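Tartronic semialdehyde reductase (PDB 1YB4) catalyses the NAD(P)H-dependent reduction of tartronate semialdehyde (2-hydroxy-3-oxopropanoate) to (R)-glycerate. Local coordinates at residues 35-38 and 39-43. Residues are numbered along the deposited sequence; the frame is centred on the assembly and turned at random.
Sequences GPVA and DELLS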
ATOM      1  N   GLY A  35     -25.370  12.960  29.201  1.00 70.30           N
ATOM      2  CA  GLY A  35     -26.710  12.448  29.026  1.00 70.13           C
ATOM      3  C   GLY A  35     -27.436  12.128  30.312  1.00 70.05           C
ATOM      4  O   GLY A  35     -26.965  12.443  31.409  1.00 68.07           O
ATOM      5  N   PRO A  36     -28.628  11.525  30.190  1.00 69.56           N
ATOM      6  CA  PRO A  36     -29.450  11.143  31.337  1.00 69.81           C
ATOM      7  C   PRO A  36     -28.978   9.819  31.912  1.00 69.35           C
ATOM      8  O   PRO A  36     -28.863   8.832  31.187  1.00 69.60           O
ATOM      9  CB  PRO A  36     -30.838  11.031  30.731  1.00 70.04           C
ATOM     10  CG  PRO A  36     -30.539  10.494  29.353  1.00 70.13           C
ATOM     11  CD  PRO A  36     -29.385  11.367  28.930  1.00 69.31           C
ATOM     12  N   VAL A  37     -28.699   9.804  33.209  1.00 67.55           N
ATOM     13  CA  VAL A  37     -28.252   8.588  33.859  1.00 65.00           C
ATOM     14  C   VAL A  37     -29.350   7.532  33.777  1.00 63.43           C
ATOM     15  O   VAL A  37     -30.493   7.777  34.141  1.00 63.00           O
ATOM     16  CB  VAL A  37     -27.920   8.831  35.337  1.00 64.91           C
ATOM     17  CG1 VAL A  37     -27.531   7.528  35.997  1.00 65.47           C
ATOM     18  CG2 VAL A  37     -26.807   9.836  35.459  1.00 64.73           C
ATOM     19  N   ALA A  38     -28.994   6.354  33.285  1.00 62.63           N
ATOM     20  CA  ALA A  38     -29.945   5.262  33.165  1.00 61.45           C
ATOM     21  C   ALA A  38     -30.578   5.055  34.542  1.00 61.41           C
ATOM     22  O   ALA A  38     -29.907   5.151  35.576  1.00 59.09           O
ATOM     23  CB  ALA A  38     -29.234   3.996  32.717  1.00 61.12           C
ATOM     24  N   ASP A  39     -31.874   4.782  34.560  1.00 61.26           N
ATOM     25  CA  ASP A  39     -32.573   4.572  35.821  1.00 62.95           C
ATOM     26  C   ASP A  39     -31.936   3.441  36.641  1.00 61.15           C
ATOM     27  O   ASP A  39     -31.707   3.589  37.845  1.00 59.58           O
ATOM     28  CB  ASP A  39     -34.036   4.221  35.552  1.00 66.98           C
ATOM     29  CG  ASP A  39     -34.414   2.857  36.117  1.00 72.69           C
ATOM     30  OD1 ASP A  39     -34.699   2.771  37.335  1.00 73.87           O
ATOM     31  OD2 ASP A  39     -34.402   1.868  35.346  1.00 75.36           O
ATOM     32  N   GLU A  40     -31.653   2.320  35.978  1.00 59.12           N
ATOM     33  CA  GLU A  40     -31.085   1.146  36.630  1.00 57.48           C
ATOM     34  C   GLU A  40     -29.982   1.430  37.643  1.00 57.56           C
ATOM     35  O   GLU A  40     -30.017   0.884  38.749  1.00 54.75           O
ATOM     36  CB  GLU A  40     -30.582   0.144  35.588  1.00 58.32           C
ATOM     37  CG  GLU A  40     -30.205  -1.206  36.190  1.00 58.21           C
ATOM     38  CD  GLU A  40     -29.986  -2.283  35.146  1.00 60.27           C
ATOM     39  OE1 GLU A  40     -29.676  -3.432  35.531  1.00 58.16           O
ATOM     40  OE2 GLU A  40     -30.124  -1.980  33.939  1.00 62.22           O
ATOM     41  N   LEU A  41     -29.008   2.267  37.286  1.00 56.92           N
ATOM     42  CA  LEU A  41     -27.935   2.563  38.230  1.00 58.89           C
ATOM     43  C   LEU A  41     -28.348   3.649  39.216  1.00 58.88           C
ATOM     44  O   LEU A  41     -27.788   3.745  40.307  1.00 59.26           O
ATOM     45  CB  LEU A  41     -26.625   2.960  37.524  1.00 57.54           C
ATOM     46  CG  LEU A  41     -26.450   4.326  36.864  1.00 58.99           C
ATOM     47  CD1 LEU A  41     -24.968   4.587  36.607  1.00 57.45           C
ATOM     48  CD2 LEU A  41     -27.233   4.372  35.571  1.00 60.81           C
ATOM     49  N   LEU A  42     -29.320   4.472  38.848  1.00 58.10           N
ATOM     50  CA  LEU A  42     -29.764   5.487  39.787  1.00 58.01           C
ATOM     51  C   LEU A  42     -30.425   4.730  40.931  1.00 59.22           C
ATOM     52  O   LEU A  42     -30.061   4.905  42.093  1.00 61.41           O
ATOM     53  CB  LEU A  42     -30.755   6.460  39.138  1.00 55.73           C
ATOM     54  CG  LEU A  42     -30.119   7.657  38.421  1.00 55.87           C
ATOM     55  CD1 LEU A  42     -31.189   8.516  37.775  1.00 54.87           C
ATOM     56  CD2 LEU A  42     -29.312   8.480  39.420  1.00 56.48           C
ATOM     57  N   SER A  43     -31.366   3.857  40.588  1.00 59.01           N
ATOM     58  CA  SER A  43     -32.082   3.065  41.583  1.00 59.49           C
ATOM     59  C   SER A  43     -31.257   1.872  42.049  1.00 58.48           C
ATOM     60  O   SER A  43     -31.800   0.791  42.278  1.00 57.56           O
ATOM     61  CB  SER A  43     -33.397   2.546  41.000  1.00 62.56           C
ATOM     62  OG  SER A  43     -33.159   1.457  40.117  1.00 61.89           O
TER
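Val37 places its CG1 methyl against the side chains of both Leu41 and Leu42, four and five residues further on. CG1 stands anti to the backbone N (chi1 177°), which turns it to the first turn of helix 39-42. There Val37 CG1 lies 3.5 Å from Leu42 CG and 3.9 Å from Leu41 CD1. The Val37 and Leu41 side chains cross at about a right angle. Leu41 CD2 also packs against Ala38 CB at 3.5 Å. This side is the tight one. Leu41 is buried, and Leu11, Ala19, Ile20 and Val31 also touch it. The segment belongs to the Rossmann-type NAD-binding domain: residues 35-38 end the loop that leaves strand 28-31, and Ala38 is the N-cap residue of the short helix. Its side chain touches Ser16 on helix 15-24, near the probable glycine-rich turn of this fold. As an alanine it has no side-chain acceptor for capping. Two weak bonds to its carbonyl O, from Leu41 N (3.5 Å) and Leu42 N (3.4 Å), are doubtful because this oxygen is crowded in the model. The outer side is looser. Leu42 borders both sides, packing on Val37 through CG while remaining exposed. Ser43 N donates to Asp39 O at 2.8 Å, a helical i to i+4 bond, although Ser43 has left helical geometry. Glu40 extends away from residues 35-38, and its OE1 forms a salt bridge with Arg24.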